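Local coordinates for EreC (Klebsiella pneumoniae, PDB 6XCQ), which probably hydrolyses the macrolactone ester of erythromycin and related macrolide antibiotics, a reaction that gives bacteria resistance to these drugs, at residues R37-P42 / E390-T395; N93-E98 / I302-N307; I155-T160 / D282-G287; F343-S348 / T369-I374; R375-E380 / A403-S408. The protein carries 1 engineered substitution. All blocks are in the same frame, centred on the assembly; numbering follows the deposited sequence. Where two conformers were deposited one is given.

Overall arrangement
Contacts 1, 2 and 4 all reach the mixed eight-stranded sheet: contact 1 at the end where strand 33-36 lies outermost, contact 2 between neighbouring parallel strands deep inside, and contact 4 at the end of strand 338-345. Contact 3 adjoins contact 2, with centres about 11 Å apart, and is nested within it along the chain; both lie in the loop closed by contact 1. Contacts 4 and 5 follow in series, their centres about 10 Å apart, and meet through Thr344, Glu380 and Arg407. Contact 5 alternates with contact 1 in sequence. Segments far apart in sequence thus come together around one sheet, with peripheral turns and two small hairpins packed beside it.

Contact 1 of 5, residues R37-P42 / E390-T395; sequences RTLLQP and EDSCLT
Arg37 sets off with CG on the side of its backbone N, opposite the carbonyl carbon (chi1 -48°), and then runs extended to NE, while Asp391 turns its CG likewise to the N side (chi1 -75°), bringing guanidinium and carboxylate together. The contact lies at one edge of the mixed sheet: residues 37-42 follow strand 33-36 and fold into a type I beta turn from Thr38 to Gln41, and residues 390-395 lead into the neighbouring antiparallel strand 392-396. Arg37 NH1 donates to Asp391 OD2 at 2.8 Å in a salt bridge; the oxygen lies near the guanidinium plane and is met on the carboxylate's anti side. The two side chains cross roughly at right angles, and the flat groups are steeply inclined to each other. A long, flexible arginine suits this exposed position, where it can span the gap to an acid. Glu390 OE2 is 4.1 Å from Arg37 NH1 and well out of the guanidinium plane, so it contributes charge rather than a direct bond; a water bridges the two instead, accepting from NH1 and donating to OE2. Further in, the leucines of the turn, which also pack on strand 423-427, meet the small Ser392. Cys393 beyond it is in a disulfide with Cys387. Leu39 CD2 rests 3.7 Å from Ser392 CB, and Leu40 CD1 lies 4.0 Å from Ser392 OG.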
# COMPACT_ATOMS: atom_id res chain seq x y z
N ARG A 37 -4.66 -26.17 3.28
CA ARG A 37 -5.37 -26.28 4.55
C ARG A 37 -4.71 -25.48 5.67
O ARG A 37 -5.36 -25.21 6.69
CB ARG A 37 -5.51 -27.75 4.93
CG ARG A 37 -6.01 -28.54 3.72
CD ARG A 37 -6.66 -29.85 4.03
NE ARG A 37 -6.89 -30.54 2.76
CZ ARG A 37 -7.98 -30.40 2.01
NH1 ARG A 37 -8.99 -29.62 2.41
NH2 ARG A 37 -8.08 -31.07 0.87
N THR A 38 -3.45 -25.08 5.51
CA THR A 38 -2.76 -24.38 6.58
C THR A 38 -2.64 -22.88 6.34
O THR A 38 -2.07 -22.18 7.19
CB THR A 38 -1.37 -25.00 6.81
OG1 THR A 38 -0.50 -24.73 5.71
CG2 THR A 38 -1.49 -26.53 6.99
N LEU A 39 -3.20 -22.36 5.24
CA LEU A 39 -2.96 -20.96 4.88
C LEU A 39 -3.39 -20.01 5.99
O LEU A 39 -2.72 -19.00 6.24
CB LEU A 39 -3.70 -20.61 3.59
CG LEU A 39 -3.63 -19.14 3.15
CD1 LEU A 39 -2.25 -18.81 2.58
CD2 LEU A 39 -4.71 -18.82 2.12
N LEU A 40 -4.49 -20.31 6.67
CA LEU A 40 -4.99 -19.40 7.70
C LEU A 40 -4.42 -19.71 9.07
O LEU A 40 -4.91 -19.19 10.07
CB LEU A 40 -6.51 -19.43 7.73
CG LEU A 40 -7.16 -19.09 6.38
CD1 LEU A 40 -8.66 -19.28 6.44
CD2 LEU A 40 -6.79 -17.67 5.90
N GLN A 41 -3.38 -20.54 9.15
CA GLN A 41 -2.75 -20.91 10.41
C GLN A 41 -1.25 -20.69 10.30
O GLN A 41 -0.48 -21.65 10.15
CB GLN A 41 -3.11 -22.35 10.79
CG GLN A 41 -4.63 -22.56 10.77
CD GLN A 41 -5.05 -23.89 11.34
OE1 GLN A 41 -4.42 -24.41 12.25
NE2 GLN A 41 -6.14 -24.45 10.80
N PRO A 42 -0.80 -19.43 10.39
CA PRO A 42 0.63 -19.13 10.18
C PRO A 42 1.57 -19.89 11.10
O PRO A 42 2.72 -20.14 10.72
CB PRO A 42 0.71 -17.62 10.44
CG PRO A 42 -0.69 -17.11 10.29
CD PRO A 42 -1.58 -18.23 10.72
N GLU A 390 -14.11 -26.07 0.39
CA GLU A 390 -13.87 -26.56 1.75
C GLU A 390 -12.86 -25.70 2.49
O GLU A 390 -13.18 -25.08 3.52
CB GLU A 390 -13.42 -28.02 1.67
CG GLU A 390 -12.93 -28.60 2.96
CD GLU A 390 -13.40 -30.01 3.12
OE1 GLU A 390 -14.34 -30.22 3.90
OE2 GLU A 390 -12.86 -30.90 2.43
N ASP A 391 -11.61 -25.67 2.01
CA ASP A 391 -10.58 -24.84 2.64
C ASP A 391 -10.13 -23.75 1.66
O ASP A 391 -10.87 -23.43 0.72
CB ASP A 391 -9.39 -25.71 3.09
CG ASP A 391 -9.69 -26.53 4.35
OD1 ASP A 391 -10.28 -25.98 5.30
OD2 ASP A 391 -9.32 -27.72 4.38
N SER A 392 -8.93 -23.18 1.85
CA SER A 392 -8.44 -22.16 0.93
C SER A 392 -7.76 -22.77 -0.28
O SER A 392 -7.43 -23.95 -0.32
CB SER A 392 -7.45 -21.21 1.61
OG SER A 392 -8.00 -20.66 2.78
N CYS A 393 -7.46 -21.91 -1.25
CA CYS A 393 -6.98 -22.38 -2.54
C CYS A 393 -5.92 -21.42 -3.08
O CYS A 393 -6.02 -20.21 -2.91
CB CYS A 393 -8.15 -22.50 -3.52
SG CYS A 393 -7.67 -23.11 -5.15
N LEU A 394 -4.93 -21.98 -3.76
CA LEU A 394 -3.88 -21.21 -4.42
C LEU A 394 -3.77 -21.66 -5.86
O LEU A 394 -3.62 -22.86 -6.12
CB LEU A 394 -2.55 -21.41 -3.68
CG LEU A 394 -1.27 -20.74 -4.14
CD1 LEU A 394 -1.45 -19.24 -4.23
CD2 LEU A 394 -0.19 -21.09 -3.14
N THR A 395 -3.84 -20.71 -6.81
CA THR A 395 -3.86 -21.02 -8.23
C THR A 395 -2.98 -20.05 -9.00
O THR A 395 -2.91 -18.86 -8.67
CB THR A 395 -5.30 -20.99 -8.80
OG1 THR A 395 -5.29 -21.52 -10.13
CG2 THR A 395 -5.86 -19.59 -8.86
O HOH W 1 -10.75 -30.33 0.37

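Contact 2 of 5, residues N93-E98 / I302-N307; sequences NAIGLE and ILLAHN
Backbone hydrogen bonds alternate between residues 93-98 and 302-307. Ile302 N donates to Ala94 O (2.8 Å), Gly96 N to Ile302 O (2.8 Å), and Leu304 N to Gly96 O (2.9 Å, nearly straight at 173°). Ile302 O also receives the CA-H of Ile95. This is the staggered bonding of neighbouring parallel strands, here 94-97 and 301-304 inside the mixed sheet, between strands 62-65 and 151-154. Their short axes diverge by 24°.

Apolar packing follows the face carrying Ile95, Leu97, Ile302 and Leu304, which helix 126-146 covers. Leu304 CD1 touches two branches of the other strand, 3.9 Å from Ile95 CG2 and 3.8 Å from Leu97 CD2; the two leucines run alongside each other in the same sense. The branched and bulky residues fill this interior. On the reverse face Gly96 has no side chain, which gives Leu303 CD2 room to lie 4.2 Å from Gly96 CA.

Polar contacts appear where the strands end. The extended Glu98 chain brings OE1 beside Ala305, with a weak bond from His306 N at 3.3 Å, while OE2 forms a salt bridge to Arg281. His306 NE2 meets Gln409, and its ND1 caps Asn308 N at the start of helix 307-310.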
# COMPACT_ATOMS: atom_id res chain seq x y z
N ASN A 93 13.43 -9.85 2.67
CA ASN A 93 14.03 -9.14 3.79
C ASN A 93 13.44 -7.75 4.02
O ASN A 93 13.94 -7.02 4.88
CB ASN A 93 15.54 -9.02 3.58
CG ASN A 93 15.89 -8.47 2.23
OD1 ASN A 93 15.21 -7.58 1.71
ND2 ASN A 93 16.96 -9.00 1.63
N ALA A 94 12.41 -7.37 3.28
CA ALA A 94 11.75 -6.09 3.50
C ALA A 94 10.25 -6.24 3.25
O ALA A 94 9.83 -7.11 2.48
CB ALA A 94 12.35 -4.99 2.61
N ILE A 95 9.47 -5.39 3.90
CA ILE A 95 8.02 -5.32 3.72
C ILE A 95 7.64 -3.87 3.45
O ILE A 95 8.02 -2.98 4.22
CB ILE A 95 7.27 -5.84 4.95
CG1 ILE A 95 7.57 -7.34 5.16
CG2 ILE A 95 5.76 -5.61 4.79
CD1 ILE A 95 6.70 -7.98 6.20
N GLY A 96 6.88 -3.63 2.40
CA GLY A 96 6.40 -2.29 2.07
C GLY A 96 4.92 -2.18 2.38
O GLY A 96 4.15 -3.10 2.12
N LEU A 97 4.53 -1.03 2.94
CA LEU A 97 3.16 -0.78 3.35
C LEU A 97 2.63 0.49 2.70
O LEU A 97 3.39 1.41 2.38
CB LEU A 97 3.06 -0.64 4.88
CG LEU A 97 3.80 -1.67 5.73
CD1 LEU A 97 3.87 -1.19 7.16
CD2 LEU A 97 3.07 -3.01 5.67
N GLU A 98 1.30 0.55 2.57
CA GLU A 98 0.61 1.78 2.18
C GLU A 98 0.58 2.77 3.35
O GLU A 98 -0.46 3.08 3.93
CB GLU A 98 -0.80 1.47 1.70
CG GLU A 98 -0.91 0.58 0.48
CD GLU A 98 -2.36 0.40 0.05
OE1 GLU A 98 -2.94 -0.70 0.27
OE2 GLU A 98 -2.93 1.36 -0.50
N ILE A 302 8.41 -7.47 0.06
CA ILE A 302 7.03 -7.96 0.00
C ILE A 302 6.13 -6.73 0.11
O ILE A 302 6.21 -6.00 1.10
CB ILE A 302 6.74 -8.94 1.15
CG1 ILE A 302 7.80 -10.05 1.21
CG2 ILE A 302 5.33 -9.51 1.06
CD1 ILE A 302 7.71 -10.88 2.53
N LEU A 303 5.30 -6.48 -0.89
CA LEU A 303 4.43 -5.29 -0.88
C LEU A 303 3.05 -5.70 -0.38
O LEU A 303 2.42 -6.58 -0.96
CB LEU A 303 4.32 -4.66 -2.26
CG LEU A 303 5.61 -4.26 -2.96
CD1 LEU A 303 5.28 -3.60 -4.32
CD2 LEU A 303 6.41 -3.33 -2.05
N LEU A 304 2.58 -5.05 0.69
CA LEU A 304 1.27 -5.34 1.27
C LEU A 304 0.35 -4.21 0.81
O LEU A 304 0.31 -3.14 1.41
CB LEU A 304 1.35 -5.43 2.80
CG LEU A 304 2.25 -6.50 3.43
CD1 LEU A 304 2.02 -6.59 4.95
CD2 LEU A 304 2.01 -7.87 2.77
N ALA A 305 -0.35 -4.43 -0.30
CA ALA A 305 -1.24 -3.41 -0.82
C ALA A 305 -2.51 -4.07 -1.34
O ALA A 305 -2.61 -5.30 -1.38
CB ALA A 305 -0.55 -2.57 -1.90
N HIS A 306 -3.48 -3.26 -1.72
CA HIS A 306 -4.75 -3.79 -2.22
C HIS A 306 -4.53 -4.50 -3.56
O HIS A 306 -3.59 -4.17 -4.30
CB HIS A 306 -5.76 -2.64 -2.37
CG HIS A 306 -7.19 -3.08 -2.43
ND1 HIS A 306 -7.78 -3.52 -3.60
CD2 HIS A 306 -8.16 -3.12 -1.49
CE1 HIS A 306 -9.05 -3.81 -3.37
NE2 HIS A 306 -9.31 -3.57 -2.10
N ASN A 307 -5.39 -5.50 -3.86
CA ASN A 307 -5.43 -6.10 -5.20
C ASN A 307 -5.40 -5.03 -6.28
O ASN A 307 -4.67 -5.15 -7.27
CB ASN A 307 -6.69 -6.95 -5.39
CG ASN A 307 -6.65 -8.29 -4.67
OD1 ASN A 307 -5.70 -8.61 -3.95
ND2 ASN A 307 -7.70 -9.09 -4.86

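Contact 3 of 5, residues I155-T160 / D282-G287; sequences IDLPNT and DSYMAG
The loop that leaves the outermost parallel strand, 151-154, settles on helix 279-295, where Leu157 meets Tyr284 and Ile155 and Asp156 meet Met285. Leu157 CD2 stands over the middle of the Tyr284 ring, 3.7 Å from its centroid and 12° off the normal, a CH-pi contact. The tyrosine reaches it because its CG is turned opposite the backbone N (chi1 177°), swinging the ring out from the helix toward the loop. At the ring edge Tyr284 CE2 abuts Asp156 C at 3.5 Å, so the broad ring offers its face to a methyl and its edge to a peptide. The same ring meets Tyr257 of helix 244-267, and its side chain lies about 3 Å from a bound propanediol, probably from the crystallisation liquor.

In parallel alpha/beta folds loops at the carboxyl ends of strands commonly line the active site; this one emerges at such an end, next to Glu98. Within it, Asp156 OD2 forms a salt bridge with Arg281 of the helix, and OD1 accepts a weak bond from Leu157 N.

Met285 supplies the flexible, unbranched packing here. Its SD lies 3.7 Å from Asp156 CG and 4.2 Å from Ile155 CG1, the chain bending at chi3. Ile155 O is buried without a conventional donor; it faces the CA-H of Met285, at 3.2 Å from CA, and is equally close to Met285 CG.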
# COMPACT_ATOMS: atom_id res chain seq x y z
N ILE A 155 5.78 2.81 1.32
CA ILE A 155 5.93 3.08 -0.10
C ILE A 155 4.96 4.15 -0.57
O ILE A 155 4.92 4.45 -1.77
CB ILE A 155 5.76 1.80 -0.94
CG1 ILE A 155 4.32 1.30 -0.85
CG2 ILE A 155 6.75 0.73 -0.52
CD1 ILE A 155 4.01 0.17 -1.80
N ASP A 156 4.18 4.74 0.33
CA ASP A 156 3.04 5.57 -0.03
C ASP A 156 3.30 7.02 0.36
O ASP A 156 4.29 7.34 1.02
CB ASP A 156 1.79 5.08 0.70
CG ASP A 156 0.49 5.40 -0.04
OD1 ASP A 156 0.50 6.19 -1.02
OD2 ASP A 156 -0.54 4.84 0.37
N LEU A 157 2.37 7.88 -0.03
CA LEU A 157 2.17 9.16 0.64
C LEU A 157 1.78 8.90 2.09
O LEU A 157 1.39 7.77 2.42
CB LEU A 157 1.08 9.95 -0.07
CG LEU A 157 1.29 10.07 -1.57
CD1 LEU A 157 0.05 10.62 -2.24
CD2 LEU A 157 2.50 10.96 -1.84
N PRO A 158 1.84 9.89 2.98
CA PRO A 158 1.17 9.72 4.28
C PRO A 158 -0.27 9.30 4.04
O PRO A 158 -1.00 9.98 3.29
CB PRO A 158 1.29 11.11 4.93
CG PRO A 158 1.54 12.03 3.80
CD PRO A 158 2.41 11.24 2.85
N ASN A 159 -0.69 8.17 4.60
CA ASN A 159 -2.05 7.72 4.28
C ASN A 159 -3.11 8.62 4.89
O ASN A 159 -4.31 8.38 4.68
CB ASN A 159 -2.24 6.25 4.68
CG ASN A 159 -1.97 5.98 6.14
OD1 ASN A 159 -2.22 6.82 7.00
ND2 ASN A 159 -1.49 4.77 6.44
N THR A 160 -2.69 9.65 5.61
CA THR A 160 -3.54 10.75 6.05
C THR A 160 -3.63 11.87 5.03
O THR A 160 -4.49 12.75 5.18
CB THR A 160 -3.00 11.36 7.35
OG1 THR A 160 -1.64 11.75 7.13
CG2 THR A 160 -3.05 10.35 8.50
N ASP A 282 -0.78 6.00 -7.28
CA ASP A 282 -0.15 4.70 -7.53
C ASP A 282 1.17 4.83 -8.27
O ASP A 282 2.05 3.97 -8.13
CB ASP A 282 -1.04 3.75 -8.32
CG ASP A 282 -2.01 2.97 -7.44
OD1 ASP A 282 -2.70 3.59 -6.60
OD2 ASP A 282 -2.01 1.72 -7.54
N SER A 283 1.33 5.86 -9.10
CA SER A 283 2.62 5.98 -9.77
C SER A 283 3.69 6.49 -8.80
O SER A 283 4.86 6.12 -8.94
CB SER A 283 2.53 6.90 -10.99
OG SER A 283 2.36 8.26 -10.64
N TYR A 284 3.31 7.30 -7.82
CA TYR A 284 4.22 7.62 -6.73
C TYR A 284 4.73 6.36 -6.03
O TYR A 284 5.94 6.16 -5.91
CB TYR A 284 3.54 8.55 -5.72
CG TYR A 284 4.43 8.83 -4.54
CD1 TYR A 284 5.41 9.82 -4.62
CD2 TYR A 284 4.32 8.10 -3.36
CE1 TYR A 284 6.24 10.09 -3.55
CE2 TYR A 284 5.15 8.37 -2.28
CZ TYR A 284 6.11 9.37 -2.39
OH TYR A 284 6.94 9.65 -1.34
N MET A 285 3.80 5.51 -5.57
CA MET A 285 4.19 4.26 -4.92
C MET A 285 5.14 3.43 -5.79
O MET A 285 6.14 2.90 -5.29
CB MET A 285 2.94 3.44 -4.57
CG MET A 285 2.17 4.06 -3.42
SD MET A 285 0.94 2.94 -2.75
CE MET A 285 -0.19 3.03 -4.10
N ALA A 286 4.82 3.28 -7.08
CA ALA A 286 5.71 2.53 -7.97
C ALA A 286 7.09 3.16 -8.03
O ALA A 286 8.10 2.45 -8.06
CB ALA A 286 5.12 2.44 -9.38
N GLY A 287 7.14 4.49 -8.06
CA GLY A 287 8.43 5.18 -8.05
C GLY A 287 9.24 4.90 -6.79
O GLY A 287 10.44 4.64 -6.87

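Contact 4 of 5, residues F343-S348 / T369-I374; sequences FTHLGS and TPADAI
Pro370, at the end of strand 365-370, places its CA 3.4 Å from Ser348 O, a bent CA-H...O contact. Strand 365-370 pairs with 349-354 in a two-stranded antiparallel hairpin, and the contact closes its base, where the chain arrives from strand 338-345 of the main sheet and leaves again. Next along, Ala371 N donates to the same Ser348 O at 2.8 Å; the bond is straight at hydrogen (167°), yet the donor stands above the carbonyl plane. One carbonyl oxygen thus meets two consecutive residues. The Ala371 CB points toward residues 343-348, 3.9 Å from Gly347 O and 4.0 Å from His345 CE1, which it meets at the edge of the imidazole; a methyl is small enough to sit against both. The ring's rotation is held by His345 ND1, which accepts from Gly347 N, close to the ring plane, at 2.9 Å. Asp372 turns away to Arg375 and Ser412, while its carbonyl oxygen binds Arg407, the arginine that also takes up His345 O and Gly347 O. Ile374 returns toward residues 343-348, its CG1 beside the backbone N (chi1 -64°), and supplies a loose apolar touch: Ile374 CD1 to Leu346 CD2, 4.4 Å.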
# COMPACT_ATOMS: atom_id res chain seq x y z
N PHE A 343 -5.55 -11.66 -3.56
CA PHE A 343 -6.29 -12.41 -2.55
C PHE A 343 -7.78 -12.17 -2.77
O PHE A 343 -8.20 -11.01 -2.85
CB PHE A 343 -5.96 -11.96 -1.12
CG PHE A 343 -4.63 -12.38 -0.60
CD1 PHE A 343 -3.56 -12.62 -1.45
CD2 PHE A 343 -4.43 -12.46 0.77
CE1 PHE A 343 -2.30 -12.98 -0.94
CE2 PHE A 343 -3.18 -12.82 1.28
CZ PHE A 343 -2.12 -13.08 0.42
N THR A 344 -8.57 -13.23 -2.83
CA THR A 344 -10.02 -13.05 -2.89
C THR A 344 -10.68 -14.06 -1.95
O THR A 344 -10.01 -14.72 -1.15
CB THR A 344 -10.52 -13.14 -4.34
OG1 THR A 344 -11.89 -12.72 -4.38
CG2 THR A 344 -10.37 -14.55 -4.90
N HIS A 345 -12.01 -14.17 -2.02
CA HIS A 345 -12.72 -14.96 -1.02
C HIS A 345 -14.07 -15.40 -1.55
O HIS A 345 -14.61 -14.84 -2.50
CB HIS A 345 -12.92 -14.16 0.28
CG HIS A 345 -13.90 -13.04 0.12
ND1 HIS A 345 -15.25 -13.18 0.36
CD2 HIS A 345 -13.72 -11.76 -0.30
CE1 HIS A 345 -15.86 -12.03 0.11
NE2 HIS A 345 -14.95 -11.15 -0.30
N LEU A 346 -14.64 -16.40 -0.87
CA LEU A 346 -15.93 -16.99 -1.24
C LEU A 346 -17.05 -16.61 -0.27
O LEU A 346 -18.13 -17.21 -0.33
CB LEU A 346 -15.81 -18.51 -1.33
CG LEU A 346 -14.75 -19.09 -2.26
CD1 LEU A 346 -14.89 -20.60 -2.34
CD2 LEU A 346 -14.85 -18.48 -3.65
N GLY A 347 -16.83 -15.63 0.60
CA GLY A 347 -17.84 -15.27 1.58
C GLY A 347 -19.02 -14.54 0.95
O GLY A 347 -18.93 -13.96 -0.13
N SER A 348 -20.15 -14.56 1.66
CA SER A 348 -21.34 -13.89 1.15
C SER A 348 -21.32 -12.40 1.46
O SER A 348 -22.02 -11.63 0.80
CB SER A 348 -22.62 -14.52 1.72
OG SER A 348 -22.66 -14.36 3.12
N THR A 369 -21.33 -5.79 4.27
CA THR A 369 -22.27 -5.65 3.17
C THR A 369 -22.14 -6.86 2.26
O THR A 369 -21.09 -7.52 2.25
CB THR A 369 -22.02 -4.34 2.39
OG1 THR A 369 -23.24 -3.91 1.77
CG2 THR A 369 -20.95 -4.52 1.34
N PRO A 370 -23.20 -7.21 1.52
CA PRO A 370 -23.13 -8.38 0.63
C PRO A 370 -22.04 -8.23 -0.42
O PRO A 370 -21.90 -7.18 -1.04
CB PRO A 370 -24.52 -8.42 -0.02
CG PRO A 370 -25.41 -7.75 0.96
CD PRO A 370 -24.57 -6.66 1.58
N ALA A 371 -21.27 -9.29 -0.61
CA ALA A 371 -20.24 -9.23 -1.64
C ALA A 371 -20.85 -9.50 -3.01
O ALA A 371 -21.97 -10.01 -3.12
CB ALA A 371 -19.10 -10.22 -1.34
N ASP A 372 -20.11 -9.14 -4.06
CA ASP A 372 -20.60 -9.31 -5.42
C ASP A 372 -20.89 -10.78 -5.72
O ASP A 372 -20.15 -11.67 -5.30
CB ASP A 372 -19.57 -8.77 -6.43
CG ASP A 372 -20.17 -8.52 -7.80
OD1 ASP A 372 -21.38 -8.24 -7.87
OD2 ASP A 372 -19.42 -8.61 -8.81
N ALA A 373 -21.98 -11.01 -6.47
CA ALA A 373 -22.36 -12.37 -6.85
C ALA A 373 -21.24 -13.07 -7.62
O ALA A 373 -20.57 -12.48 -8.47
CB ALA A 373 -23.62 -12.35 -7.72
N ILE A 374 -21.06 -14.36 -7.34
CA ILE A 374 -20.06 -15.16 -8.05
C ILE A 374 -20.69 -15.65 -9.35
O ILE A 374 -21.72 -16.32 -9.34
CB ILE A 374 -19.60 -16.32 -7.16
CG1 ILE A 374 -18.88 -15.76 -5.92
CG2 ILE A 374 -18.73 -17.32 -7.95
CD1 ILE A 374 -18.77 -16.78 -4.76

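Contact 5 of 5, residues R375-E380 / A403-S408; sequences REDSME and AKRMRS
The guanidinium of Arg405 has the Asp377 carboxylate at its edge, gripped side-on: NE donates to OD1 at 2.7 Å and NH2 to OD2 at 3.1 Å. Both oxygens lie near the guanidinium plane but are approached from above the carboxylate's own plane, the two groups being tilted by 50°. Arg405 was modelled in two conformers, and this pairing is that of the one described; NH1 forms a further salt bridge with Glu414. The Glu380 carboxylate takes Arg407 N on the syn side of OE2 at 2.9 Å, and OE2 also bonds Thr344 OG1. A bend at chi2 (75°) folds the acid back to this amide, using glutamate's length.

Backbone bonds form a single bridge between Ser378 and Arg405. Asp377 O accepts from both Lys404 N (2.8 Å) and Arg405 N, and Met379 N donates to Arg405 O at 2.7 Å. Apolar contacts come from the flexible Met379: CE touches Ala403 CB at 3.7 Å, and CG lies 4.1 Å from Met406 SD. Ser378 OG bonds Arg375 O and caps Gln381 N, so a type I turn ends in a serine N-cap, and the start of helix 379-387 docks on the beta hairpin 405-414.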
# COMPACT_ATOMS: atom_id res chain seq x y z
N ARG A 375 -20.07 -15.31 -10.48
CA ARG A 375 -20.62 -15.67 -11.78
C ARG A 375 -19.70 -16.66 -12.49
O ARG A 375 -18.59 -16.97 -12.03
CB ARG A 375 -20.84 -14.42 -12.64
CG ARG A 375 -21.83 -13.48 -12.00
CD ARG A 375 -21.96 -12.18 -12.75
NE ARG A 375 -22.63 -11.18 -11.93
CZ ARG A 375 -21.99 -10.37 -11.08
NH1 ARG A 375 -20.66 -10.45 -10.95
NH2 ARG A 375 -22.67 -9.49 -10.37
N GLU A 376 -20.19 -17.17 -13.63
CA GLU A 376 -19.49 -18.27 -14.29
C GLU A 376 -18.15 -17.83 -14.84
O GLU A 376 -17.21 -18.63 -14.90
CB GLU A 376 -20.35 -18.88 -15.42
CG GLU A 376 -19.69 -20.09 -16.11
CD GLU A 376 -20.54 -20.73 -17.22
OE1 GLU A 376 -21.71 -20.33 -17.39
OE2 GLU A 376 -20.05 -21.65 -17.90
N ASP A 377 -18.02 -16.56 -15.24
CA ASP A 377 -16.72 -16.04 -15.67
C ASP A 377 -16.01 -15.29 -14.55
O ASP A 377 -15.33 -14.30 -14.79
CB ASP A 377 -16.87 -15.16 -16.90
CG ASP A 377 -17.85 -14.02 -16.70
OD1 ASP A 377 -18.29 -13.77 -15.55
OD2 ASP A 377 -18.17 -13.37 -17.71
N SER A 378 -16.18 -15.73 -13.30
CA SER A 378 -15.46 -15.12 -12.20
C SER A 378 -14.29 -16.00 -11.75
O SER A 378 -14.29 -17.23 -11.94
CB SER A 378 -16.41 -14.84 -11.03
OG SER A 378 -16.72 -16.01 -10.32
N MET A 379 -13.26 -15.37 -11.19
CA MET A 379 -12.17 -16.14 -10.61
C MET A 379 -12.67 -16.99 -9.45
O MET A 379 -12.19 -18.10 -9.22
CB MET A 379 -11.05 -15.21 -10.16
CG MET A 379 -9.87 -15.92 -9.48
SD MET A 379 -9.03 -17.17 -10.50
CE MET A 379 -8.58 -16.21 -11.90
N GLU A 380 -13.64 -16.47 -8.70
CA GLU A 380 -14.22 -17.22 -7.59
C GLU A 380 -14.84 -18.52 -8.06
O GLU A 380 -14.73 -19.55 -7.38
CB GLU A 380 -15.27 -16.35 -6.88
CG GLU A 380 -14.64 -15.16 -6.10
CD GLU A 380 -14.18 -14.00 -6.99
OE1 GLU A 380 -14.68 -13.87 -8.13
OE2 GLU A 380 -13.32 -13.21 -6.53
N ALA A 403 -12.35 -17.37 -16.35
CA ALA A 403 -12.35 -16.30 -15.37
C ALA A 403 -11.91 -14.99 -16.01
O ALA A 403 -10.82 -14.91 -16.59
CB ALA A 403 -11.44 -16.66 -14.20
N LYS A 404 -12.75 -13.98 -15.91
CA LYS A 404 -12.41 -12.64 -16.38
C LYS A 404 -12.68 -11.57 -15.34
O LYS A 404 -12.26 -10.42 -15.54
CB LYS A 404 -13.20 -12.31 -17.65
CG LYS A 404 -12.57 -12.88 -18.91
CD LYS A 404 -13.49 -12.67 -20.10
CE LYS A 404 -12.81 -13.13 -21.38
NZ LYS A 404 -12.68 -14.61 -21.37
N ARG A 405 -13.37 -11.89 -14.25
CA ARG A 405 -13.67 -10.91 -13.22
C ARG A 405 -13.31 -11.48 -11.86
O ARG A 405 -13.26 -12.70 -11.67
CB ARG A 405 -15.14 -10.44 -13.28
CG ARG A 405 -16.20 -11.52 -13.16
CD ARG A 405 -17.58 -10.97 -13.55
NE ARG A 405 -17.86 -11.13 -14.97
CZ ARG A 405 -17.88 -10.13 -15.85
NH1 ARG A 405 -17.66 -8.89 -15.45
NH2 ARG A 405 -18.14 -10.37 -17.12
N MET A 406 -13.01 -10.58 -10.91
CA MET A 406 -12.66 -10.98 -9.55
C MET A 406 -13.24 -9.96 -8.59
O MET A 406 -13.30 -8.77 -8.89
CB MET A 406 -11.13 -11.09 -9.37
CG MET A 406 -10.69 -11.59 -7.99
SD MET A 406 -8.97 -12.18 -8.02
CE MET A 406 -8.17 -10.73 -8.71
N ARG A 407 -13.65 -10.44 -7.41
CA ARG A 407 -14.21 -9.54 -6.41
C ARG A 407 -13.20 -8.48 -6.01
O ARG A 407 -11.99 -8.72 -5.95
CB ARG A 407 -14.67 -10.33 -5.19
CG ARG A 407 -15.86 -11.26 -5.48
CD ARG A 407 -16.15 -12.16 -4.32
NE ARG A 407 -17.58 -12.47 -4.23
CZ ARG A 407 -18.11 -13.26 -3.31
NH1 ARG A 407 -17.34 -13.83 -2.39
NH2 ARG A 407 -19.42 -13.44 -3.28
N SER A 408 -13.70 -7.29 -5.73
CA SER A 408 -12.85 -6.21 -5.23
C SER A 408 -13.77 -5.33 -4.40
O SER A 408 -14.74 -4.79 -4.93
CB SER A 408 -12.21 -5.46 -6.39
OG SER A 408 -11.51 -4.30 -5.96